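Local coordinates for carbohydrate oxidase (Microdochium nivale, PDB 3RJA), which oxidises the C1 hydroxyl of mono-, oligo- and polysaccharides to the lactone with a bound FAD, passing the electrons to oxygen to give hydrogen peroxide, at residues A[63-68]-A[86-91]; A[110-115]-A[133-138]; A[141-146]-A[424-429]. All coordinates share one frame; numbering follows the deposited sequence. Where two conformers were deposited one is given.

Contact 1: A[63-68]-A[86-91]; sequences VSAKSG and VQLDRM. With FAD (flavin-adenine dinucleotide), chain B.
K66 and Q87 pair in register on two adjacent parallel strands, and their side chains cross obliquely on the same face of the sheet. The lysine bends back at its far end (chi3 79°, chi4 62°), which brings NZ to Q87 OE1 at 3.1 Å. The same ammonium group binds the backbone O of D25 and a water that also links S67 O with Q87 NE2, so three polar partners grip a buried charge. Q87 is held in turn: its NE2 donates to D89 OD1 (2.9 Å), which lies in the amide plane but is met from above the carboxylate. The same oxygen takes R90 NH1 in a salt bridge, and the other forms salt bridges with R24 and R111.

On the opposite face, A65 and V86 are paired. V63 CG2 packs on V86 CG2 at 3.5 Å. A65 CB lies over one face of the adenine, 3.8 Å from FAD C5A, while L88 CD1 touches A65 CB and reaches obliquely to FAD N6A. The two strands are joined by a short parallel ladder, V86 N to S64 O, K66 N to V86 O and L88 N to K66 O, each 2.9 Å.

From A65 onward the backbone of 63-68 meets the cofactor. A65 O accepts the ribose hydroxyl FAD O2B at 2.7 Å. S67 N donates to FAD O1A at 2.7 Å. G68 N gives FAD O1P a nearly straight bond (177°) of 3.1 Å. This is the pyrophosphate-binding edge of a PCMH-type FAD domain. Strand 84-87 is the middle member of its three-stranded parallel sheet, between 39-42 and 63-66; helix 46-58 packs on V63, V86 and L88, and helix 20-25 reaches Q87 and D89 on the other side.

Contact 2: A[110-115]-A[133-138]; sequences ARLGHL and PGVGIS. With ZN (zinc ion), chain D; FAD (flavin-adenine dinucleotide), chain B.
R111 leaves the backbone with CG anti to its carbonyl carbon (chi1 -65°) and runs extended to NE; the guanidinium then turns (chi4 -89°) so that NH1 meets G134 O at 2.7 Å, on a lone pair in the carbonyl plane. The motif is a pair of helix starts joined through their backbones in the FAD domain: R111 is the N-cap residue of helix 112-123, and G136 that of helix 137-142. Each loop supplies acceptors for the first N-H groups of the other's helix. L112 N binds V135 O and G113 N binds P133 O on one side, while I137 N returns a bond of 2.8 Å to A110 O.

G113 lies close against the proline, its CA 3.9 Å from P133 CB. L112 and V135 lie side by side and point the same way, with L112 CD1 3.9 Å from V135 CB; the valine methyl CG2 reaches FAD C8 of the isoalloxazine at 3.5 Å.

G136 N gives its hydrogen to FAD O2P at 2.8 Å, which sets a phosphate at the start of helix 137-142, where the helix dipole would be expected to steady its negative charge. H114, further along helix 112-123, takes no part in the pairing and binds a zinc ion through ND1 at 2.0 Å, together with D309 and two waters.

Contact 3: A[141-146]-A[424-429]; sequences FAHGGF and MYINYA. With FAD (flavin-adenine dinucleotide), chain B.
At the pyrimidine end of the flavin, Y425 and G145 join the loop after helix 137-142 of the FAD domain to a loop of the berberine-like region. With CG anti to the backbone N (chi1 177°), Y425 carries its hydroxyl across to G145, whose N donates to Y425 OH at 3.0 Å, at the edge of the ring near its plane. N427 ND2 donates to the same hydroxyl at 3.1 Å, with the oxygen almost in the amide plane. Having accepted two bonds, the phenol gives its own proton to FAD O2 at 2.6 Å. F146 N also donates to O2, nearly straight (171°), and F146 O takes the hydrogen of N3, so the loop reads the pyrimidine edge of the isoalloxazine while the tyrosine adds a second donor. Two donors on O2 would be expected to steady negative charge that gathers at N1 and O2 when the flavin is reduced.

Further along the cofactor, N427 OD1 accepts the ribityl hydroxyl O4' at 2.8 Å. The same oxygen lies 3.4 Å from H143 CB, and the amide and imidazole planes stand 80° apart. I426 CG2 comes against H143 CD2 at 3.7 Å, while the imidazole is fixed by S192 at NE2 and G139 O at ND1 and turns its edge to FAD O4B.

One face of the Y428 ring takes Y425 CD2, and its CE1 comes within 3.6 Å of flavin N1; it also touches the bound substrate analogue. A flavin pyrimidine ring read by both FAD-domain backbone and C-terminal side chains is in keeping with the berberine-like oxidases of the PCMH fold.

All three contacts are buried and all touch one FAD, meeting overlapping lengths of it, with contacts 1 and 2 sharing the pyrophosphate. Contact 1 is a sheet ladder beside the adenosine and pyrophosphate, rich in charged partners. Contact 2 joins two helix starts by backbone bonds beside the pyrophosphate. Contact 3, whose centre lies about 4 Å from that of the chain, joins sequence-distant regions through side-chain hydroxyl and amide groups at the flavin. R111 links contacts 1 and 2 by bonding G68 O and D89, while contacts 2 and 3 share helix 137-142, with F141 packing on L112 and L115. Contacts 1 and 3 do not touch; the cofactor spans the distance between them.

Contact 1: A[63-68]-A[86-91]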
# COMPACT_ATOMS: atom_id res chain seq x y z
N VAL A 63 1.02 -6.76 20.81
CA VAL A 63 0.57 -7.69 19.79
C VAL A 63 0.54 -7.04 18.39
O VAL A 63 0.06 -5.92 18.22
CB VAL A 63 -0.74 -8.45 20.22
CG1 VAL A 63 -1.72 -7.55 20.84
CG2 VAL A 63 -1.38 -9.21 19.05
N SER A 64 1.08 -7.74 17.39
CA SER A 64 1.04 -7.20 16.04
C SER A 64 0.46 -8.23 15.06
O SER A 64 0.84 -9.41 15.08
CB SER A 64 2.44 -6.72 15.63
OG SER A 64 2.84 -5.60 16.45
N ALA A 65 -0.46 -7.78 14.19
CA ALA A 65 -1.00 -8.68 13.13
C ALA A 65 -0.12 -8.66 11.87
O ALA A 65 0.38 -7.61 11.47
CB ALA A 65 -2.40 -8.31 12.80
N LYS A 66 0.08 -9.82 11.26
CA LYS A 66 0.80 -9.90 9.99
C LYS A 66 -0.16 -10.57 9.03
O LYS A 66 -0.62 -11.66 9.31
CB LYS A 66 2.11 -10.71 10.09
CG LYS A 66 3.00 -10.62 8.82
CD LYS A 66 4.52 -10.82 9.11
CE LYS A 66 4.88 -12.31 9.27
NZ LYS A 66 4.62 -13.09 8.05
N SER A 67 -0.46 -9.90 7.91
CA SER A 67 -1.43 -10.36 6.94
C SER A 67 -0.64 -10.93 5.74
O SER A 67 -0.38 -12.13 5.69
CB SER A 67 -2.35 -9.19 6.57
OG SER A 67 -3.25 -9.51 5.54
N GLY A 68 -0.22 -10.08 4.79
CA GLY A 68 0.64 -10.53 3.68
C GLY A 68 2.13 -10.37 3.97
O GLY A 68 2.98 -10.88 3.21
N VAL A 86 0.28 -12.25 15.47
CA VAL A 86 -0.93 -12.91 15.01
C VAL A 86 -0.80 -13.07 13.51
O VAL A 86 -0.98 -12.09 12.76
CB VAL A 86 -2.19 -12.09 15.36
CG1 VAL A 86 -3.47 -12.74 14.82
CG2 VAL A 86 -2.29 -11.86 16.89
N GLN A 87 -0.44 -14.30 13.10
CA GLN A 87 -0.13 -14.62 11.71
C GLN A 87 -1.46 -14.98 11.00
O GLN A 87 -2.08 -15.98 11.36
CB GLN A 87 0.83 -15.82 11.66
CG GLN A 87 1.12 -16.35 10.28
CD GLN A 87 1.74 -15.29 9.37
OE1 GLN A 87 2.42 -14.38 9.84
NE2 GLN A 87 1.50 -15.40 8.08
N LEU A 88 -1.88 -14.16 10.03
CA LEU A 88 -3.25 -14.25 9.51
C LEU A 88 -3.38 -14.98 8.17
O LEU A 88 -4.49 -15.28 7.72
CB LEU A 88 -3.87 -12.84 9.37
CG LEU A 88 -4.08 -12.03 10.66
CD1 LEU A 88 -4.48 -10.55 10.35
CD2 LEU A 88 -5.12 -12.69 11.59
N ASP A 89 -2.24 -15.26 7.54
CA ASP A 89 -2.23 -15.62 6.13
C ASP A 89 -2.81 -17.01 5.76
O ASP A 89 -2.78 -17.39 4.57
CB ASP A 89 -0.83 -15.38 5.52
CG ASP A 89 0.07 -16.61 5.58
OD1 ASP A 89 -0.02 -17.38 6.56
OD2 ASP A 89 0.89 -16.78 4.64
N ARG A 90 -3.32 -17.78 6.73
CA ARG A 90 -4.02 -19.03 6.40
C ARG A 90 -5.53 -18.77 6.38
O ARG A 90 -6.31 -19.65 6.04
CB ARG A 90 -3.70 -20.16 7.39
CG ARG A 90 -2.22 -20.52 7.55
CD ARG A 90 -1.52 -20.80 6.21
NE ARG A 90 -0.33 -21.62 6.41
CZ ARG A 90 0.84 -21.15 6.81
NH1 ARG A 90 0.98 -19.85 7.06
NH2 ARG A 90 1.87 -21.96 6.97
N MET A 91 -5.93 -17.56 6.77
CA MET A 91 -7.35 -17.16 6.72
C MET A 91 -7.58 -16.38 5.42
O MET A 91 -7.42 -15.15 5.35
CB MET A 91 -7.73 -16.31 7.94
CG MET A 91 -7.52 -17.01 9.30
SD MET A 91 -7.64 -15.82 10.64
CE MET A 91 -9.42 -15.61 10.63
PA FAD B . 1.70 -6.61 6.75
O1A FAD B . 1.18 -7.98 7.10
O2A FAD B . 3.20 -6.45 6.87
O5B FAD B . 0.99 -5.52 7.68
C5B FAD B . 1.11 -4.14 7.38
C4B FAD B . 0.56 -3.32 8.56
O4B FAD B . -0.84 -3.58 8.71
C3B FAD B . 1.21 -3.69 9.89
O3B FAD B . 1.16 -2.54 10.75
C2B FAD B . 0.24 -4.73 10.43
O2B FAD B . 0.26 -4.96 11.82
C1B FAD B . -1.09 -4.14 9.97
N9A FAD B . -2.09 -5.19 9.83
C8A FAD B . -1.97 -6.41 9.17
N7A FAD B . -3.16 -7.06 9.31
C5A FAD B . -4.00 -6.28 10.00
C6A FAD B . -5.33 -6.47 10.41
N6A FAD B . -5.99 -7.61 10.09
N1A FAD B . -5.94 -5.45 11.11
C2A FAD B . -5.25 -4.29 11.43
N3A FAD B . -3.93 -4.11 11.07
C4A FAD B . -3.33 -5.10 10.34
N1 FAD B . 1.00 -0.48 -2.20
C2 FAD B . 0.06 0.19 -2.98
O2 FAD B . -0.69 1.06 -2.50
N3 FAD B . -0.05 -0.19 -4.31
C4 FAD B . 0.61 -1.26 -4.89
O4 FAD B . 0.37 -1.61 -6.07
C4X FAD B . 1.65 -1.91 -4.03
N5 FAD B . 2.35 -2.93 -4.50
C5X FAD B . 3.23 -3.62 -3.70
C6 FAD B . 3.91 -4.76 -4.20
C7 FAD B . 4.69 -5.54 -3.36
C7M FAD B . 5.44 -6.78 -3.91
C8 FAD B . 4.71 -5.26 -1.98
C8M FAD B . 5.53 -6.10 -1.02
C9 FAD B . 4.11 -4.11 -1.49
C9A FAD B . 3.34 -3.28 -2.33
N10 FAD B . 2.60 -2.18 -1.84
C10 FAD B . 1.81 -1.42 -2.69
C1' FAD B . 2.72 -1.80 -0.40
C2' FAD B . 1.59 -2.41 0.41
O2' FAD B . 0.39 -1.69 0.15
C3' FAD B . 1.89 -2.29 1.89
O3' FAD B . 3.16 -2.84 2.17
C4' FAD B . 0.78 -2.99 2.70
O4' FAD B . 0.71 -2.42 3.97
C5' FAD B . 1.02 -4.50 2.79
O5' FAD B . -0.03 -5.10 3.51
P FAD B . 0.23 -6.55 4.20
O1P FAD B . -1.03 -7.05 4.83
O2P FAD B . 0.81 -7.51 3.16
O3P FAD B . 1.37 -6.14 5.24
O HOH W 1 2.46 -13.12 6.31

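Contact 2: A[110-115]-A[133-138]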
# COMPACT_ATOMS: atom_id res chain seq x y z
N ALA A 110 -6.26 -13.08 3.22
CA ALA A 110 -6.33 -13.15 1.75
C ALA A 110 -5.38 -12.16 1.12
O ALA A 110 -5.39 -10.95 1.48
CB ALA A 110 -7.73 -12.84 1.26
N ARG A 111 -4.58 -12.66 0.19
CA ARG A 111 -3.70 -11.80 -0.61
C ARG A 111 -4.39 -11.27 -1.88
O ARG A 111 -5.35 -11.88 -2.39
CB ARG A 111 -2.38 -12.52 -0.94
CG ARG A 111 -1.54 -12.81 0.33
CD ARG A 111 -0.48 -13.93 0.09
NE ARG A 111 0.13 -14.42 1.33
CZ ARG A 111 1.23 -13.89 1.87
NH1 ARG A 111 1.84 -12.86 1.30
NH2 ARG A 111 1.74 -14.42 2.99
N LEU A 112 -3.90 -10.13 -2.38
CA LEU A 112 -4.56 -9.43 -3.48
C LEU A 112 -4.81 -10.34 -4.69
O LEU A 112 -5.90 -10.35 -5.24
CB LEU A 112 -3.76 -8.18 -3.92
CG LEU A 112 -3.58 -7.07 -2.88
CD1 LEU A 112 -3.06 -5.83 -3.55
CD2 LEU A 112 -4.89 -6.71 -2.11
N GLY A 113 -3.79 -11.09 -5.10
CA GLY A 113 -3.96 -11.98 -6.27
C GLY A 113 -5.04 -13.01 -6.01
O GLY A 113 -5.82 -13.33 -6.91
N HIS A 114 -5.08 -13.54 -4.78
CA HIS A 114 -6.09 -14.54 -4.42
C HIS A 114 -7.51 -13.92 -4.35
O HIS A 114 -8.47 -14.48 -4.90
CB HIS A 114 -5.70 -15.25 -3.12
CG HIS A 114 -6.76 -16.15 -2.55
ND1 HIS A 114 -7.09 -17.36 -3.11
CD2 HIS A 114 -7.55 -16.00 -1.47
CE1 HIS A 114 -8.04 -17.94 -2.39
NE2 HIS A 114 -8.35 -17.12 -1.40
N LEU A 115 -7.62 -12.79 -3.66
CA LEU A 115 -8.86 -12.00 -3.62
C LEU A 115 -9.37 -11.77 -5.05
O LEU A 115 -10.54 -12.06 -5.35
CB LEU A 115 -8.61 -10.65 -2.93
CG LEU A 115 -9.77 -9.66 -2.99
CD1 LEU A 115 -10.99 -10.24 -2.22
CD2 LEU A 115 -9.34 -8.26 -2.45
N PRO A 133 0.62 -9.50 -6.42
CA PRO A 133 -0.35 -10.54 -6.02
C PRO A 133 -0.20 -11.08 -4.57
O PRO A 133 -1.19 -11.55 -4.01
CB PRO A 133 -0.14 -11.64 -7.07
CG PRO A 133 1.27 -11.43 -7.58
CD PRO A 133 1.52 -9.95 -7.51
N GLY A 134 1.00 -10.99 -3.99
CA GLY A 134 1.25 -11.45 -2.61
C GLY A 134 0.93 -10.49 -1.48
O GLY A 134 0.91 -10.88 -0.30
N VAL A 135 0.64 -9.22 -1.82
CA VAL A 135 0.25 -8.24 -0.81
C VAL A 135 -0.99 -8.71 -0.03
O VAL A 135 -1.94 -9.23 -0.61
CB VAL A 135 0.05 -6.84 -1.44
CG1 VAL A 135 -0.60 -5.86 -0.46
CG2 VAL A 135 1.42 -6.30 -1.86
N GLY A 136 -0.96 -8.56 1.28
CA GLY A 136 -2.11 -8.91 2.10
C GLY A 136 -3.21 -7.86 2.01
O GLY A 136 -2.93 -6.65 1.95
N ILE A 137 -4.46 -8.33 1.98
CA ILE A 137 -5.63 -7.47 2.04
C ILE A 137 -5.60 -6.49 3.25
O ILE A 137 -5.97 -5.32 3.10
CB ILE A 137 -6.94 -8.30 2.04
CG1 ILE A 137 -8.15 -7.40 1.80
CG2 ILE A 137 -7.12 -9.16 3.30
CD1 ILE A 137 -9.48 -8.16 1.87
N SER A 138 -5.15 -6.96 4.43
CA SER A 138 -5.35 -6.13 5.63
C SER A 138 -4.42 -4.93 5.70
O SER A 138 -4.91 -3.83 5.87
CB SER A 138 -5.32 -6.92 6.94
OG SER A 138 -6.33 -7.90 6.92
ZN ZN D . -6.82 -18.75 -4.52
PA FAD B . 1.70 -6.61 6.75
O1A FAD B . 1.18 -7.98 7.10
O2A FAD B . 3.20 -6.45 6.87
O5B FAD B . 0.99 -5.52 7.68
C5B FAD B . 1.11 -4.14 7.38
C4B FAD B . 0.56 -3.32 8.56
O4B FAD B . -0.84 -3.58 8.71
C3B FAD B . 1.21 -3.69 9.89
O3B FAD B . 1.16 -2.54 10.75
C2B FAD B . 0.24 -4.73 10.43
O2B FAD B . 0.26 -4.96 11.82
C1B FAD B . -1.09 -4.14 9.97
N9A FAD B . -2.09 -5.19 9.83
C8A FAD B . -1.97 -6.41 9.17
N7A FAD B . -3.16 -7.06 9.31
C5A FAD B . -4.00 -6.28 10.00
C6A FAD B . -5.33 -6.47 10.41
N6A FAD B . -5.99 -7.61 10.09
N1A FAD B . -5.94 -5.45 11.11
C2A FAD B . -5.25 -4.29 11.43
N3A FAD B . -3.93 -4.11 11.07
C4A FAD B . -3.33 -5.10 10.34
N1 FAD B . 1.00 -0.48 -2.20
C2 FAD B . 0.06 0.19 -2.98
O2 FAD B . -0.69 1.06 -2.50
N3 FAD B . -0.05 -0.19 -4.31
C4 FAD B . 0.61 -1.26 -4.89
O4 FAD B . 0.37 -1.61 -6.07
C4X FAD B . 1.65 -1.91 -4.03
N5 FAD B . 2.35 -2.93 -4.50
C5X FAD B . 3.23 -3.62 -3.70
C6 FAD B . 3.91 -4.76 -4.20
C7 FAD B . 4.69 -5.54 -3.36
C7M FAD B . 5.44 -6.78 -3.91
C8 FAD B . 4.71 -5.26 -1.98
C8M FAD B . 5.53 -6.10 -1.02
C9 FAD B . 4.11 -4.11 -1.49
C9A FAD B . 3.34 -3.28 -2.33
N10 FAD B . 2.60 -2.18 -1.84
C10 FAD B . 1.81 -1.42 -2.69
C1' FAD B . 2.72 -1.80 -0.40
C2' FAD B . 1.59 -2.41 0.41
O2' FAD B . 0.39 -1.69 0.15
C3' FAD B . 1.89 -2.29 1.89
O3' FAD B . 3.16 -2.84 2.17
C4' FAD B . 0.78 -2.99 2.70
O4' FAD B . 0.71 -2.42 3.97
C5' FAD B . 1.02 -4.50 2.79
O5' FAD B . -0.03 -5.10 3.51
P FAD B . 0.23 -6.55 4.20
O1P FAD B . -1.03 -7.05 4.83
O2P FAD B . 0.81 -7.51 3.16
O3P FAD B . 1.37 -6.14 5.24
O HOH W 2 -8.62 -19.17 -5.65
O HOH W 3 -5.94 -20.53 -3.89

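Contact 3: A[141-146]-A[424-429]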
# COMPACT_ATOMS: atom_id res chain seq x y z
N PHE A 141 -5.49 -2.51 2.50
CA PHE A 141 -6.76 -1.78 2.59
C PHE A 141 -6.80 -0.84 3.81
O PHE A 141 -7.44 0.20 3.76
CB PHE A 141 -7.94 -2.77 2.65
CG PHE A 141 -8.32 -3.40 1.31
CD1 PHE A 141 -7.41 -4.18 0.58
CD2 PHE A 141 -9.61 -3.21 0.81
CE1 PHE A 141 -7.79 -4.77 -0.63
CE2 PHE A 141 -10.00 -3.78 -0.41
CZ PHE A 141 -9.09 -4.58 -1.13
N ALA A 142 -6.13 -1.20 4.90
CA ALA A 142 -6.21 -0.40 6.13
C ALA A 142 -5.57 0.98 5.97
O ALA A 142 -5.80 1.87 6.81
CB ALA A 142 -5.58 -1.15 7.31
N HIS A 143 -4.71 1.12 4.95
CA HIS A 143 -3.90 2.33 4.81
C HIS A 143 -4.05 3.01 3.45
O HIS A 143 -3.33 3.95 3.17
CB HIS A 143 -2.41 2.06 5.15
CG HIS A 143 -2.20 1.40 6.48
ND1 HIS A 143 -2.04 0.03 6.64
CD2 HIS A 143 -2.21 1.93 7.74
CE1 HIS A 143 -1.91 -0.25 7.93
NE2 HIS A 143 -2.03 0.88 8.62
N GLY A 144 -5.02 2.57 2.66
CA GLY A 144 -5.25 3.16 1.33
C GLY A 144 -5.37 2.09 0.23
O GLY A 144 -6.44 1.50 0.05
N GLY A 145 -4.26 1.88 -0.49
CA GLY A 145 -4.16 0.86 -1.54
C GLY A 145 -4.37 1.44 -2.92
O GLY A 145 -5.53 1.67 -3.35
N PHE A 146 -3.28 1.66 -3.64
CA PHE A 146 -3.34 2.33 -4.93
C PHE A 146 -2.89 1.41 -6.06
O PHE A 146 -1.88 0.71 -5.92
CB PHE A 146 -2.46 3.61 -4.90
CG PHE A 146 -2.54 4.42 -6.18
CD1 PHE A 146 -3.52 5.42 -6.32
CD2 PHE A 146 -1.68 4.16 -7.25
CE1 PHE A 146 -3.60 6.17 -7.48
CE2 PHE A 146 -1.78 4.87 -8.44
CZ PHE A 146 -2.74 5.90 -8.55
N MET A 424 3.78 11.69 3.44
CA MET A 424 4.37 10.40 3.11
C MET A 424 3.31 9.32 3.28
O MET A 424 2.41 9.47 4.08
CB MET A 424 5.60 10.11 4.00
CG MET A 424 6.77 11.04 3.65
SD MET A 424 8.27 10.70 4.57
CE MET A 424 9.46 11.47 3.49
N TYR A 425 3.45 8.23 2.55
CA TYR A 425 2.41 7.16 2.49
C TYR A 425 2.88 5.93 3.26
O TYR A 425 3.85 5.27 2.86
CB TYR A 425 2.18 6.86 1.01
CG TYR A 425 1.21 5.75 0.60
CD1 TYR A 425 -0.10 5.70 1.09
CD2 TYR A 425 1.58 4.81 -0.35
CE1 TYR A 425 -0.99 4.69 0.65
CE2 TYR A 425 0.71 3.83 -0.81
CZ TYR A 425 -0.58 3.78 -0.30
OH TYR A 425 -1.45 2.77 -0.73
N ILE A 426 2.20 5.62 4.38
CA ILE A 426 2.62 4.51 5.25
C ILE A 426 2.48 3.11 4.57
O ILE A 426 3.01 2.14 5.09
CB ILE A 426 1.85 4.53 6.61
CG1 ILE A 426 2.58 3.66 7.67
CG2 ILE A 426 0.39 4.14 6.39
CD1 ILE A 426 1.91 3.68 9.05
N ASN A 427 1.77 2.99 3.43
CA ASN A 427 1.89 1.70 2.67
C ASN A 427 3.27 1.53 1.98
O ASN A 427 3.64 0.43 1.57
CB ASN A 427 0.74 1.47 1.68
CG ASN A 427 -0.43 0.72 2.31
OD1 ASN A 427 -0.30 0.09 3.39
ND2 ASN A 427 -1.59 0.79 1.66
N TYR A 428 4.02 2.63 1.92
CA TYR A 428 5.44 2.55 1.59
C TYR A 428 6.24 2.89 2.85
O TYR A 428 6.98 3.89 2.89
CB TYR A 428 5.79 3.48 0.44
CG TYR A 428 5.03 3.23 -0.84
CD1 TYR A 428 4.57 1.94 -1.17
CD2 TYR A 428 4.82 4.27 -1.78
CE1 TYR A 428 3.90 1.68 -2.34
CE2 TYR A 428 4.11 4.01 -2.98
CZ TYR A 428 3.67 2.70 -3.24
OH TYR A 428 3.00 2.36 -4.39
N ALA A 429 6.03 2.08 3.91
CA ALA A 429 6.51 2.42 5.26
C ALA A 429 8.04 2.62 5.32
O ALA A 429 8.83 1.78 4.85
CB ALA A 429 6.11 1.34 6.26
PA FAD B . 1.70 -6.61 6.75
O1A FAD B . 1.18 -7.98 7.10
O2A FAD B . 3.20 -6.45 6.87
O5B FAD B . 0.99 -5.52 7.68
C5B FAD B . 1.11 -4.14 7.38
C4B FAD B . 0.56 -3.32 8.56
O4B FAD B . -0.84 -3.58 8.71
C3B FAD B . 1.21 -3.69 9.89
O3B FAD B . 1.16 -2.54 10.75
C2B FAD B . 0.24 -4.73 10.43
O2B FAD B . 0.26 -4.96 11.82
C1B FAD B . -1.09 -4.14 9.97
N9A FAD B . -2.09 -5.19 9.83
C8A FAD B . -1.97 -6.41 9.17
N7A FAD B . -3.16 -7.06 9.31
C5A FAD B . -4.00 -6.28 10.00
C6A FAD B . -5.33 -6.47 10.41
N6A FAD B . -5.99 -7.61 10.09
N1A FAD B . -5.94 -5.45 11.11
C2A FAD B . -5.25 -4.29 11.43
N3A FAD B . -3.93 -4.11 11.07
C4A FAD B . -3.33 -5.10 10.34
N1 FAD B . 1.00 -0.48 -2.20
C2 FAD B . 0.06 0.19 -2.98
O2 FAD B . -0.69 1.06 -2.50
N3 FAD B . -0.05 -0.19 -4.31
C4 FAD B . 0.61 -1.26 -4.89
O4 FAD B . 0.37 -1.61 -6.07
C4X FAD B . 1.65 -1.91 -4.03
N5 FAD B . 2.35 -2.93 -4.50
C5X FAD B . 3.23 -3.62 -3.70
C6 FAD B . 3.91 -4.76 -4.20
C7 FAD B . 4.69 -5.54 -3.36
C7M FAD B . 5.44 -6.78 -3.91
C8 FAD B . 4.71 -5.26 -1.98
C8M FAD B . 5.53 -6.10 -1.02
C9 FAD B . 4.11 -4.11 -1.49
C9A FAD B . 3.34 -3.28 -2.33
N10 FAD B . 2.60 -2.18 -1.84
C10 FAD B . 1.81 -1.42 -2.69
C1' FAD B . 2.72 -1.80 -0.40
C2' FAD B . 1.59 -2.41 0.41
O2' FAD B . 0.39 -1.69 0.15
C3' FAD B . 1.89 -2.29 1.89
O3' FAD B . 3.16 -2.84 2.17
C4' FAD B . 0.78 -2.99 2.70
O4' FAD B . 0.71 -2.42 3.97
C5' FAD B . 1.02 -4.50 2.79
O5' FAD B . -0.03 -5.10 3.51
P FAD B . 0.23 -6.55 4.20
O1P FAD B . -1.03 -7.05 4.83
O2P FAD B . 0.81 -7.51 3.16
O3P FAD B . 1.37 -6.14 5.24